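Local atomic coordinates of 5-dehydro-2-deoxygluconokinase (Bacillus halodurans C-125, PDB entry 2QCV), a protein that probably phosphorylates 5-dehydro-2-deoxy-D-gluconate at the expense of ATP, a step in the breakdown of myo-inositol to acetyl-CoA. Residues A[21-27]-A[39-45]; A[68-73]-A[97-101]; A[106-112]-A[265-269]. All coordinates share one frame; numbering follows the deposited sequence.

Interaction 1: A[21-27]-A[39-45]; sequences CIDLNAV and FSKYVGG
Phe39 begins the antiparallel pairing opposite Ala26, and its flat side chain spreads along the partner strand: CB packs on Leu24 CB at 4.0 Å, while CD1 comes to 3.5 Å from Leu24 O. Next, Ser40 and Asn25 form a hydrogen-bonded pair. In the conformer described, with the hydroxyl set between its own backbone N and carbonyl carbon (chi1 53°), Ser40 OG may add a long second bond to Asn25 O, 3.3 Å. Lys41 turns to the Phe39 face; its methylene CG leans on Ile22 CG2 at 3.9 Å, and the flexible chain carries its ammonium to Thr36 O of the second subunit and into a cation-pi contact with Phe75. Tyr42 returns to the other face, which it shares with Asp23 and Asn25. Tyr42 N donates to Asp23 O at 2.9 Å. Val43 points away from the partner strand, but a water donates to both Val43 O and Asp23 OD2. At Gly44, Asp23 OD2 lies 3.5 Å from the bare CA; any CB would collide with the carboxylate. Replacing Asp23 with an alanine would probably leave the water without its second anchor and open a gap over Gly44. Gly45, with backbone angles that suit glycine, occupies the N-cap position of helix 46-56, and Cys21 SG packs against Gly45 N, 3.6 Å away. The glycine pair resembles the diglycine hinge of PfkB kinases, where the lid joins the main domain. Strand 21-26 is flanked by strands 38-44 and 101-106, Ile22 and Val43 pack on Phe75 of helix 71-82, and at Phe39 the sheet continues as an antiparallel ladder into the second subunit.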
ATOM      1  N   CYS A  21       2.853   0.686 -23.739  1.00 28.15           N
ATOM      2  CA  CYS A  21       3.960   1.043 -22.880  1.00 28.80           C
ATOM      3  C   CYS A  21       5.224   1.285 -23.712  1.00 29.64           C
ATOM      4  O   CYS A  21       5.165   1.451 -24.919  1.00 31.08           O
ATOM      5  CB  CYS A  21       4.150  -0.054 -21.829  1.00 30.12           C
ATOM      6  SG  CYS A  21       4.595  -1.575 -22.513  1.00 39.92           S
ATOM      7  N   ILE A  22       6.354   1.365 -23.030  1.00 30.94           N
ATOM      8  CA  ILE A  22       7.656   1.546 -23.676  1.00 28.71           C
ATOM      9  C   ILE A  22       8.426   0.244 -23.665  1.00 31.15           C
ATOM     10  O   ILE A  22       8.620  -0.382 -22.618  1.00 28.36           O
ATOM     11  CB  ILE A  22       8.480   2.611 -22.956  1.00 30.04           C
ATOM     12  CG1 ILE A  22       7.737   3.965 -23.006  1.00 32.69           C
ATOM     13  CG2 ILE A  22       9.933   2.752 -23.588  1.00 27.30           C
ATOM     14  CD1 ILE A  22       7.578   4.478 -24.431  1.00 31.00           C
ATOM     15  N   ASP A  23       8.903  -0.135 -24.839  1.00 29.91           N
ATOM     16  CA  ASP A  23       9.892  -1.193 -24.966  1.00 30.36           C
ATOM     17  C   ASP A  23      11.261  -0.534 -25.199  1.00 29.45           C
ATOM     18  O   ASP A  23      11.406   0.411 -25.995  1.00 31.27           O
ATOM     19  CB  ASP A  23       9.574  -2.103 -26.136  1.00 28.63           C
ATOM     20  CG  ASP A  23       8.441  -3.086 -25.850  1.00 34.16           C
ATOM     21  OD1 ASP A  23       7.892  -3.114 -24.731  1.00 42.54           O
ATOM     22  OD2 ASP A  23       8.114  -3.825 -26.788  1.00 36.15           O
ATOM     23  N   LEU A  24      12.250  -1.033 -24.480  1.00 30.88           N
ATOM     24  CA  LEU A  24      13.633  -0.589 -24.609  1.00 29.33           C
ATOM     25  C   LEU A  24      14.407  -1.817 -25.084  1.00 29.80           C
ATOM     26  O   LEU A  24      14.721  -2.722 -24.327  1.00 29.02           O
ATOM     27  CB  LEU A  24      14.124  -0.013 -23.292  1.00 29.57           C
ATOM     28  CG  LEU A  24      13.451   1.351 -22.980  1.00 29.52           C
ATOM     29  CD1 LEU A  24      13.441   1.718 -21.507  1.00 34.13           C
ATOM     30  CD2 LEU A  24      14.092   2.429 -23.795  1.00 29.06           C
ATOM     31  N   ASN A  25      14.667  -1.817 -26.378  1.00 31.15           N
ATOM     32  CA  ASN A  25      15.303  -2.909 -27.049  1.00 34.37           C
ATOM     33  C   ASN A  25      16.813  -2.772 -27.139  1.00 30.41           C
ATOM     34  O   ASN A  25      17.325  -1.776 -27.597  1.00 32.17           O
ATOM     35  CB  ASN A  25      14.730  -3.016 -28.453  1.00 34.00           C
ATOM     36  CG  ASN A  25      13.253  -3.344 -28.427  1.00 49.52           C
ATOM     37  OD1 ASN A  25      12.437  -2.583 -28.940  1.00 61.69           O
ATOM     38  ND2 ASN A  25      12.896  -4.447 -27.764  1.00 56.54           N
ATOM     39  N   ALA A  26      17.482  -3.816 -26.690  1.00 31.30           N
ATOM     40  CA  ALA A  26      18.922  -3.918 -26.661  1.00 34.19           C
ATOM     41  C   ALA A  26      19.499  -3.731 -28.036  1.00 36.82           C
ATOM     42  O   ALA A  26      19.157  -4.489 -28.956  1.00 34.79           O
ATOM     43  CB  ALA A  26      19.301  -5.311 -26.143  1.00 35.29           C
ATOM     44  N   VAL A  27      20.357  -2.728 -28.180  1.00 35.93           N
ATOM     45  CA  VAL A  27      21.058  -2.475 -29.436  1.00 36.41           C
ATOM     46  C   VAL A  27      22.190  -3.493 -29.621  1.00 38.01           C
ATOM     47  O   VAL A  27      22.314  -4.100 -30.678  1.00 37.40           O
ATOM     48  CB  VAL A  27      21.599  -1.039 -29.474  1.00 37.53           C
ATOM     49  CG1 VAL A  27      22.455  -0.802 -30.705  1.00 40.76           C
ATOM     50  CG2 VAL A  27      20.426  -0.053 -29.415  1.00 39.23           C
ATOM     51  N   PHE A  39      19.965   1.147 -25.729  1.00 32.40           N
ATOM     52  CA  PHE A  39      18.603   0.630 -25.903  1.00 32.25           C
ATOM     53  C   PHE A  39      17.837   1.558 -26.821  1.00 30.42           C
ATOM     54  O   PHE A  39      17.963   2.786 -26.692  1.00 30.55           O
ATOM     55  CB  PHE A  39      17.864   0.562 -24.556  1.00 32.94           C
ATOM     56  CG  PHE A  39      18.449  -0.434 -23.598  1.00 28.21           C
ATOM     57  CD1 PHE A  39      18.041  -1.758 -23.606  1.00 32.21           C
ATOM     58  CD2 PHE A  39      19.418  -0.042 -22.698  1.00 35.60           C
ATOM     59  CE1 PHE A  39      18.583  -2.680 -22.724  1.00 32.88           C
ATOM     60  CE2 PHE A  39      19.977  -0.956 -21.820  1.00 42.27           C
ATOM     61  CZ  PHE A  39      19.566  -2.280 -21.834  1.00 38.28           C
ATOM     62  N   SER A  40      17.062   0.979 -27.741  1.00 33.33           N
ATOM     63  CA  SER A  40      16.194   1.770 -28.611  0.50 32.79           C
ATOM     64  C   SER A  40      14.752   1.752 -28.093  1.00 30.38           C
ATOM     65  O   SER A  40      14.245   0.711 -27.650  1.00 31.73           O
ATOM     66  CB  SER A  40      16.270   1.263 -30.052  0.50 33.64           C
ATOM     67  OG  SER A  40      16.022  -0.123 -30.081  0.50 37.73           O
ATOM     68  N   LYS A  41      14.128   2.925 -28.125  1.00 30.48           N
ATOM     69  CA  LYS A  41      12.783   3.166 -27.604  1.00 29.35           C
ATOM     70  C   LYS A  41      11.702   2.887 -28.648  1.00 31.04           C
ATOM     71  O   LYS A  41      11.695   3.481 -29.736  1.00 30.72           O
ATOM     72  CB  LYS A  41      12.669   4.622 -27.180  1.00 31.91           C
ATOM     73  CG  LYS A  41      11.428   4.987 -26.442  1.00 30.45           C
ATOM     74  CD  LYS A  41      11.378   6.450 -26.101  1.00 30.10           C
ATOM     75  CE  LYS A  41      11.120   7.297 -27.333  1.00 31.39           C
ATOM     76  NZ  LYS A  41      11.056   8.742 -27.025  1.00 32.45           N
ATOM     77  N   TYR A  42      10.772   2.007 -28.285  1.00 29.17           N
ATOM     78  CA  TYR A  42       9.624   1.671 -29.118  1.00 29.53           C
ATOM     79  C   TYR A  42       8.353   1.686 -28.267  1.00 31.16           C
ATOM     80  O   TYR A  42       8.406   1.588 -27.033  1.00 28.53           O
ATOM     81  CB  TYR A  42       9.791   0.286 -29.718  1.00 31.62           C
ATOM     82  CG  TYR A  42      10.892   0.193 -30.699  1.00 38.22           C
ATOM     83  CD1 TYR A  42      10.705   0.587 -32.013  1.00 50.24           C
ATOM     84  CD2 TYR A  42      12.122  -0.291 -30.334  1.00 44.27           C
ATOM     85  CE1 TYR A  42      11.723   0.506 -32.920  1.00 47.68           C
ATOM     86  CE2 TYR A  42      13.145  -0.370 -31.234  1.00 44.33           C
ATOM     87  CZ  TYR A  42      12.948   0.036 -32.515  1.00 45.80           C
ATOM     88  OH  TYR A  42      13.976  -0.069 -33.412  1.00 55.56           O
ATOM     89  N   VAL A  43       7.198   1.794 -28.921  1.00 28.69           N
ATOM     90  CA  VAL A  43       5.944   1.534 -28.219  1.00 29.30           C
ATOM     91  C   VAL A  43       5.859   0.004 -28.090  1.00 28.75           C
ATOM     92  O   VAL A  43       6.142  -0.748 -29.054  1.00 30.12           O
ATOM     93  CB  VAL A  43       4.694   2.046 -28.985  1.00 29.70           C
ATOM     94  CG1 VAL A  43       3.396   1.617 -28.252  1.00 27.37           C
ATOM     95  CG2 VAL A  43       4.761   3.569 -29.202  1.00 26.04           C
ATOM     96  N   GLY A  44       5.433  -0.459 -26.935  1.00 30.20           N
ATOM     97  CA  GLY A  44       5.145  -1.900 -26.746  1.00 29.15           C
ATOM     98  C   GLY A  44       3.861  -2.116 -25.990  1.00 28.96           C
ATOM     99  O   GLY A  44       3.068  -1.185 -25.822  1.00 29.59           O
ATOM    100  N   GLY A  45       3.645  -3.357 -25.552  1.00 27.71           N
ATOM    101  CA  GLY A  45       2.399  -3.726 -24.910  1.00 27.42           C
ATOM    102  C   GLY A  45       1.624  -4.485 -25.947  1.00 28.33           C
ATOM    103  O   GLY A  45       1.478  -4.029 -27.091  1.00 28.20           O
TER
HETATM  104  O   HOH W   1       7.888  -2.900 -29.417  1.00 47.08           O

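Interaction 2: A[68-73]-A[97-101]; sequences ADDQHG and HKTGL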
ATOM      1  N   ALA A  68       0.800   7.769 -19.209  1.00 27.44           N
ATOM      2  CA  ALA A  68       1.398   8.691 -18.224  1.00 27.54           C
ATOM      3  C   ALA A  68       1.396  10.127 -18.754  1.00 25.69           C
ATOM      4  O   ALA A  68       1.414  10.376 -19.956  1.00 27.60           O
ATOM      5  CB  ALA A  68       2.843   8.231 -17.897  1.00 27.66           C
ATOM      6  N   ASP A  69       1.348  11.067 -17.839  1.00 26.17           N
ATOM      7  CA  ASP A  69       1.448  12.491 -18.147  1.00 27.68           C
ATOM      8  C   ASP A  69       2.895  12.907 -18.170  1.00 28.08           C
ATOM      9  O   ASP A  69       3.351  13.677 -17.306  1.00 31.26           O
ATOM     10  CB  ASP A  69       0.705  13.256 -17.074  1.00 27.67           C
ATOM     11  CG  ASP A  69       0.520  14.709 -17.405  1.00 33.14           C
ATOM     12  OD1 ASP A  69       0.617  15.086 -18.589  1.00 31.49           O
ATOM     13  OD2 ASP A  69       0.298  15.465 -16.453  1.00 38.56           O
ATOM     14  N   ASP A  70       3.610  12.408 -19.153  1.00 29.57           N
ATOM     15  CA  ASP A  70       5.033  12.652 -19.291  1.00 30.18           C
ATOM     16  C   ASP A  70       5.506  12.347 -20.701  1.00 31.27           C
ATOM     17  O   ASP A  70       4.700  12.032 -21.595  1.00 28.97           O
ATOM     18  CB  ASP A  70       5.827  11.874 -18.230  1.00 30.46           C
ATOM     19  CG  ASP A  70       5.763  10.355 -18.391  1.00 30.91           C
ATOM     20  OD1 ASP A  70       5.595   9.798 -19.489  1.00 26.65           O
ATOM     21  OD2 ASP A  70       5.907   9.678 -17.356  1.00 28.55           O
ATOM     22  N   GLN A  71       6.821  12.440 -20.914  1.00 30.89           N
ATOM     23  CA  GLN A  71       7.392  12.235 -22.258  1.00 29.85           C
ATOM     24  C   GLN A  71       7.192  10.843 -22.807  1.00 30.21           C
ATOM     25  O   GLN A  71       7.113  10.658 -24.019  1.00 29.94           O
ATOM     26  CB  GLN A  71       8.877  12.568 -22.297  1.00 29.88           C
ATOM     27  CG  GLN A  71       9.176  14.019 -21.911  1.00 27.98           C
ATOM     28  CD  GLN A  71       9.478  14.212 -20.454  1.00 34.45           C
ATOM     29  OE1 GLN A  71       8.877  13.583 -19.596  1.00 29.81           O
ATOM     30  NE2 GLN A  71      10.415  15.136 -20.157  1.00 31.35           N
ATOM     31  N   HIS A  72       7.106   9.840 -21.945  1.00 27.10           N
ATOM     32  CA  HIS A  72       6.851   8.514 -22.463  1.00 26.62           C
ATOM     33  C   HIS A  72       5.382   8.376 -22.942  1.00 27.82           C
ATOM     34  O   HIS A  72       5.128   7.860 -24.023  1.00 27.99           O
ATOM     35  CB  HIS A  72       7.193   7.457 -21.416  1.00 28.51           C
ATOM     36  CG  HIS A  72       8.660   7.236 -21.234  1.00 32.03           C
ATOM     37  ND1 HIS A  72       9.593   7.592 -22.182  1.00 35.31           N
ATOM     38  CD2 HIS A  72       9.348   6.625 -20.240  1.00 30.27           C
ATOM     39  CE1 HIS A  72      10.801   7.266 -21.752  1.00 32.14           C
ATOM     40  NE2 HIS A  72      10.678   6.657 -20.587  1.00 33.38           N
ATOM     41  N   GLY A  73       4.439   8.858 -22.152  1.00 29.50           N
ATOM     42  CA  GLY A  73       3.043   8.845 -22.574  1.00 28.15           C
ATOM     43  C   GLY A  73       2.851   9.662 -23.839  1.00 27.79           C
ATOM     44  O   GLY A  73       2.161   9.246 -24.725  1.00 26.50           O
ATOM     45  N   HIS A  97       1.201   8.269 -12.070  1.00 30.66           N
ATOM     46  CA  HIS A  97       1.631   6.917 -12.449  1.00 29.16           C
ATOM     47  C   HIS A  97       2.516   6.903 -13.691  1.00 28.59           C
ATOM     48  O   HIS A  97       2.299   7.650 -14.626  1.00 30.13           O
ATOM     49  CB  HIS A  97       0.433   5.997 -12.659  1.00 31.08           C
ATOM     50  CG  HIS A  97      -0.419   5.852 -11.438  1.00 31.21           C
ATOM     51  ND1 HIS A  97      -1.747   6.221 -11.415  1.00 31.15           N
ATOM     52  CD2 HIS A  97      -0.123   5.411 -10.188  1.00 33.91           C
ATOM     53  CE1 HIS A  97      -2.239   5.982 -10.212  1.00 33.24           C
ATOM     54  NE2 HIS A  97      -1.274   5.503  -9.448  1.00 34.94           N
ATOM     55  N   LYS A  98       3.526   6.044 -13.665  1.00 30.12           N
ATOM     56  CA  LYS A  98       4.515   5.902 -14.730  1.00 30.01           C
ATOM     57  C   LYS A  98       4.090   4.880 -15.768  1.00 29.47           C
ATOM     58  O   LYS A  98       3.302   3.977 -15.486  1.00 28.48           O
ATOM     59  CB  LYS A  98       5.851   5.430 -14.127  1.00 30.75           C
ATOM     60  CG  LYS A  98       6.389   6.297 -13.037  1.00 36.96           C
ATOM     61  CD  LYS A  98       6.859   7.620 -13.542  1.00 35.05           C
ATOM     62  CE  LYS A  98       7.281   8.495 -12.351  1.00 42.57           C
ATOM     63  NZ  LYS A  98       7.825   9.745 -12.815  1.00 36.93           N
ATOM     64  N   THR A  99       4.656   5.016 -16.964  1.00 29.66           N
ATOM     65  CA  THR A  99       4.484   4.059 -18.036  1.00 28.71           C
ATOM     66  C   THR A  99       5.220   2.770 -17.747  1.00 29.65           C
ATOM     67  O   THR A  99       6.359   2.789 -17.277  1.00 28.74           O
ATOM     68  CB  THR A  99       5.034   4.653 -19.373  1.00 30.66           C
ATOM     69  OG1 THR A  99       4.554   6.002 -19.556  1.00 28.75           O
ATOM     70  CG2 THR A  99       4.669   3.766 -20.600  1.00 31.06           C
ATOM     71  N   GLY A 100       4.601   1.626 -18.019  1.00 27.81           N
ATOM     72  CA  GLY A 100       5.370   0.384 -17.888  1.00 30.33           C
ATOM     73  C   GLY A 100       6.531   0.336 -18.858  1.00 29.96           C
ATOM     74  O   GLY A 100       6.500   0.977 -19.918  1.00 28.98           O
ATOM     75  N   LEU A 101       7.573  -0.396 -18.490  1.00 28.99           N
ATOM     76  CA  LEU A 101       8.813  -0.470 -19.278  1.00 29.93           C
ATOM     77  C   LEU A 101       9.205  -1.919 -19.438  1.00 31.58           C
ATOM     78  O   LEU A 101       9.179  -2.701 -18.468  1.00 32.74           O
ATOM     79  CB  LEU A 101       9.992   0.229 -18.569  1.00 28.55           C
ATOM     80  CG  LEU A 101       9.875   1.713 -18.240  1.00 33.15           C
ATOM     81  CD1 LEU A 101      11.085   2.212 -17.402  1.00 29.17           C
ATOM     82  CD2 LEU A 101       9.728   2.518 -19.518  1.00 33.05           C
TER
HETATM   83  O   HOH W   2       2.268   5.938 -20.818  1.00 26.14           O
HETATM   84  O   HOH W   3       1.227  10.016 -15.102  1.00 27.79           O
HETATM   85  O   HOH W   4       6.336   7.140 -17.851  1.00 27.68           O
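The imidazole of His72 meets Leu101 obliquely, His72 CD2 lying 4.2 Å from Leu101 CD2 with the two side chains crossing at about a right angle; the same ring packs edge-to-face with Phe103 of the second subunit. The other flat group, the Asp70 carboxylate, divides its two oxygens between different tasks. Asp70 OD1 caps the first turn of helix 71-82, taking a nearly straight bond from Gly73 N at 3.1 Å, close to its own C-O axis, and a weaker one from His72 N. Aspartate suits an N-cap because its short side chain can bend back to the bare amides of the helix start; here chi1 of 66° places CG between the backbone N and the carbonyl carbon. Asp70 OD2 faces the opposing loop and accepts a hydrogen bond from a water, at 2.6 Å, which in turn accepts from Thr99 N. The second imidazole, that of His97, is directed away from this contact, stacked on Tyr125 and bonded through ND1 to Asp93.

Thr99 is the wedge between the segments. Its OG1 lies 3.3 Å from Ala68 CB and 3.5 Å from His72 CB, a niche that suits a small branched residue, and a second water 2.6 Å from Thr99 OG1 links this buried hydroxyl to Ala68 N. A third water donates to His97 O at 2.6 Å and accepts from Asp69 N. All the polar links between the segments therefore pass through water. Residues 68-73 lead from strand 61-67 into helix 71-82, and the 97-101 loop runs into strand 101-106. Strand 21-26 lies against both, Ile22 touching His72, Thr99 and Leu101, while Tyr117 of the second subunit bonds to Thr99 O.

Interaction 3: A[106-112]-A[265-269]; sequences IKSPEEC and VLKTF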
ATOM      1  N   ILE A 106      18.485 -10.263 -25.172  1.00 37.30           N
ATOM      2  CA  ILE A 106      18.646 -11.286 -26.205  1.00 38.25           C
ATOM      3  C   ILE A 106      20.003 -11.951 -25.995  1.00 37.25           C
ATOM      4  O   ILE A 106      21.038 -11.453 -26.444  1.00 35.80           O
ATOM      5  CB  ILE A 106      18.557 -10.661 -27.624  1.00 36.74           C
ATOM      6  CG1 ILE A 106      17.287  -9.799 -27.745  1.00 42.36           C
ATOM      7  CG2 ILE A 106      18.498 -11.746 -28.712  1.00 36.78           C
ATOM      8  CD1 ILE A 106      17.351  -8.801 -28.865  1.00 40.96           C
ATOM      9  N   LYS A 107      20.014 -13.060 -25.268  1.00 37.34           N
ATOM     10  CA  LYS A 107      21.269 -13.747 -25.028  1.00 39.46           C
ATOM     11  C   LYS A 107      21.726 -14.468 -26.306  1.00 38.79           C
ATOM     12  O   LYS A 107      22.930 -14.541 -26.599  1.00 35.73           O
ATOM     13  CB  LYS A 107      21.109 -14.734 -23.887  1.00 41.03           C
ATOM     14  CG  LYS A 107      21.314 -14.105 -22.515  1.00 46.34           C
ATOM     15  CD  LYS A 107      21.004 -15.130 -21.418  1.00 45.28           C
ATOM     16  CE  LYS A 107      21.781 -14.828 -20.158  1.00 55.60           C
ATOM     17  NZ  LYS A 107      21.263 -15.641 -19.027  1.00 58.73           N
ATOM     18  N   SER A 108      20.733 -14.953 -27.045  1.00 39.48           N
ATOM     19  CA  SER A 108      20.876 -15.695 -28.285  1.00 43.10           C
ATOM     20  C   SER A 108      19.476 -15.756 -28.913  1.00 45.67           C
ATOM     21  O   SER A 108      18.490 -15.479 -28.240  1.00 45.59           O
ATOM     22  CB  SER A 108      21.329 -17.127 -27.987  1.00 42.56           C
ATOM     23  OG  SER A 108      20.267 -17.863 -27.395  1.00 44.81           O
ATOM     24  N   PRO A 109      19.369 -16.157 -30.196  1.00 50.47           N
ATOM     25  CA  PRO A 109      18.035 -16.371 -30.768  1.00 52.87           C
ATOM     26  C   PRO A 109      17.081 -17.211 -29.893  1.00 55.85           C
ATOM     27  O   PRO A 109      15.872 -16.929 -29.864  1.00 60.08           O
ATOM     28  CB  PRO A 109      18.346 -17.068 -32.088  1.00 52.57           C
ATOM     29  CG  PRO A 109      19.634 -16.453 -32.502  1.00 52.47           C
ATOM     30  CD  PRO A 109      20.421 -16.373 -31.201  1.00 51.27           C
ATOM     31  N   GLU A 110      17.621 -18.182 -29.148  1.00 55.79           N
ATOM     32  CA  GLU A 110      16.815 -19.091 -28.319  1.00 53.55           C
ATOM     33  C   GLU A 110      16.634 -18.645 -26.881  1.00 51.65           C
ATOM     34  O   GLU A 110      15.938 -19.327 -26.139  1.00 51.64           O
ATOM     35  CB  GLU A 110      17.441 -20.495 -28.277  1.00 55.84           C
ATOM     36  CG  GLU A 110      17.746 -21.117 -29.644  1.00 60.04           C
ATOM     37  CD  GLU A 110      19.042 -20.617 -30.263  1.00 71.49           C
ATOM     38  OE1 GLU A 110      19.939 -20.164 -29.507  1.00 75.34           O
ATOM     39  OE2 GLU A 110      19.162 -20.682 -31.512  1.00 77.16           O
ATOM     40  N   GLU A 111      17.279 -17.547 -26.466  1.00 48.03           N
ATOM     41  CA  GLU A 111      17.181 -17.076 -25.089  1.00 45.33           C
ATOM     42  C   GLU A 111      16.904 -15.569 -25.067  1.00 45.10           C
ATOM     43  O   GLU A 111      17.836 -14.768 -25.072  1.00 47.69           O
ATOM     44  CB  GLU A 111      18.459 -17.380 -24.293  1.00 43.87           C
ATOM     45  N   CYS A 112      15.627 -15.205 -25.038  1.00 40.71           N
ATOM     46  CA  CYS A 112      15.178 -13.808 -24.944  0.50 41.33           C
ATOM     47  C   CYS A 112      14.258 -13.650 -23.739  1.00 42.22           C
ATOM     48  O   CYS A 112      13.462 -14.546 -23.452  1.00 41.63           O
ATOM     49  CB  CYS A 112      14.397 -13.406 -26.206  0.50 42.83           C
ATOM     50  SG  CYS A 112      15.246 -13.587 -27.801  0.50 42.39           S
ATOM     51  N   VAL A 265      15.683 -16.659 -36.582  1.00 39.09           N
ATOM     52  CA  VAL A 265      15.168 -15.912 -35.443  1.00 40.47           C
ATOM     53  C   VAL A 265      16.249 -14.979 -34.875  1.00 44.07           C
ATOM     54  O   VAL A 265      17.408 -15.387 -34.690  1.00 45.72           O
ATOM     55  CB  VAL A 265      14.639 -16.870 -34.335  1.00 40.32           C
ATOM     56  CG1 VAL A 265      14.036 -16.082 -33.160  1.00 42.26           C
ATOM     57  CG2 VAL A 265      13.608 -17.839 -34.912  1.00 38.62           C
ATOM     58  N   LEU A 266      15.865 -13.725 -34.642  1.00 45.86           N
ATOM     59  CA  LEU A 266      16.690 -12.759 -33.893  1.00 49.18           C
ATOM     60  C   LEU A 266      16.168 -12.582 -32.458  1.00 49.68           C
ATOM     61  O   LEU A 266      16.942 -12.721 -31.504  1.00 48.49           O
ATOM     62  CB  LEU A 266      16.728 -11.402 -34.610  1.00 49.23           C
ATOM     63  CG  LEU A 266      17.139 -11.411 -36.096  1.00 54.99           C
ATOM     64  CD1 LEU A 266      17.187  -9.974 -36.677  1.00 58.35           C
ATOM     65  CD2 LEU A 266      18.467 -12.140 -36.350  1.00 53.80           C
ATOM     66  N   LYS A 267      14.866 -12.293 -32.322  1.00 49.31           N
ATOM     67  CA  LYS A 267      14.214 -11.967 -31.039  1.00 50.31           C
ATOM     68  C   LYS A 267      12.739 -12.390 -31.067  1.00 49.99           C
ATOM     69  O   LYS A 267      12.007 -11.974 -31.972  1.00 49.23           O
ATOM     70  CB  LYS A 267      14.263 -10.439 -30.814  1.00 52.31           C
ATOM     71  CG  LYS A 267      13.465  -9.617 -31.881  1.00 56.61           C
ATOM     72  CD  LYS A 267      14.194  -8.385 -32.432  1.00 57.16           C
ATOM     73  CE  LYS A 267      13.493  -7.807 -33.696  1.00 62.65           C
ATOM     74  NZ  LYS A 267      13.690  -8.602 -34.967  1.00 63.36           N
ATOM     75  N   THR A 268      12.269 -13.164 -30.092  1.00 45.82           N
ATOM     76  CA  THR A 268      10.918 -13.711 -30.196  1.00 47.30           C
ATOM     77  C   THR A 268       9.799 -12.804 -29.711  1.00 46.47           C
ATOM     78  O   THR A 268       8.608 -13.132 -29.891  1.00 45.05           O
ATOM     79  CB  THR A 268      10.802 -15.043 -29.491  1.00 50.00           C
ATOM     80  OG1 THR A 268      11.145 -14.878 -28.118  1.00 54.55           O
ATOM     81  CG2 THR A 268      11.725 -16.077 -30.174  1.00 52.72           C
ATOM     82  N   PHE A 269      10.151 -11.654 -29.130  1.00 42.21           N
ATOM     83  CA  PHE A 269       9.121 -10.745 -28.626  1.00 43.52           C
ATOM     84  C   PHE A 269       8.226 -10.320 -29.777  1.00 42.38           C
ATOM     85  O   PHE A 269       8.688 -10.139 -30.899  1.00 42.86           O
ATOM     86  CB  PHE A 269       9.727  -9.471 -28.045  1.00 46.45           C
ATOM     87  CG  PHE A 269      10.952  -9.706 -27.241  1.00 42.60           C
ATOM     88  CD1 PHE A 269      10.853 -10.327 -26.001  1.00 44.26           C
ATOM     89  CD2 PHE A 269      12.206  -9.337 -27.739  1.00 47.27           C
ATOM     90  CE1 PHE A 269      11.986 -10.551 -25.233  1.00 47.73           C
ATOM     91  CE2 PHE A 269      13.361  -9.567 -26.988  1.00 48.28           C
ATOM     92  CZ  PHE A 269      13.252 -10.163 -25.729  1.00 48.92           C
TER
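Cys112 is the knob of this contact, pressing against Phe269 where the turn at the end of the lid sheet of a PfkB kinase meets the loop before helix 271-284. The turn 106-112 joins strands 101-106 and 111-117: Ser108 to Glu111 form a type I turn, and Lys107 and Ser108 opposite Glu111 make a classic beta bulge. Ile106 and Cys112 point toward the loop, and the Pro109 ring flanks it.

The hollow for the cysteine is built from the Phe269 ring and, for the sulfur in the conformer described, the backbone of Lys267 and Thr268. Cysteine's short side chain lets Cys112 CB come to 3.5 Å from Phe269 CZ. Because the sulfur was modelled in two positions, its oblique approach to the ring, Cys112 SG to the Phe269 centroid 5.0 Å, is less certain than the contact through CB.

Ile106 fills the groove beside this knob with both branches: CG1, ending in CD1, and CG2. Its CG1 lies at the ring edge, near the ring plane, 4.0 Å from Phe269 CE2. CD1 continues to Lys267 CB, also 4.0 Å away, and CG2, set opposite the backbone N, touches Leu266 O at 3.3 Å. A branched apolar residue can thus meet ring, methylene and carbonyl together.

At the outer end the stiff Pro109 ring forms a second bump, Pro109 CB lying 3.2 Å from Val265 O and 4.3 Å from Val265 CB. Lys267 sends its chain away to bond Val303 O. In this family the GAGD sequence that follows Phe269 probably shapes the anion hole and active-site helix end, so the contact probably lies near the approach to that site. Thr268 N is buried here without a hydrogen-bonding partner.

Overall arrangement
Interactions 1 and 2 touch: Ile22 N lies 3.1 Å from Gly100 O, probably a hydrogen bond, and Ile22 CB packs on Leu101 CD2 at 3.7 Å; the centres of the two interactions lie about 13 Å apart. Both also touch the second subunit, so this end of the lid packs against that chain. Interaction 3 lies about 15 Å from interaction 1, centre to centre, and about 27 Å from interaction 2; it touches no other chain. As in other PfkB kinases, substrate probably binds between the lid sheet, to which all three contacts belong or adjoin, and the larger sheet domain.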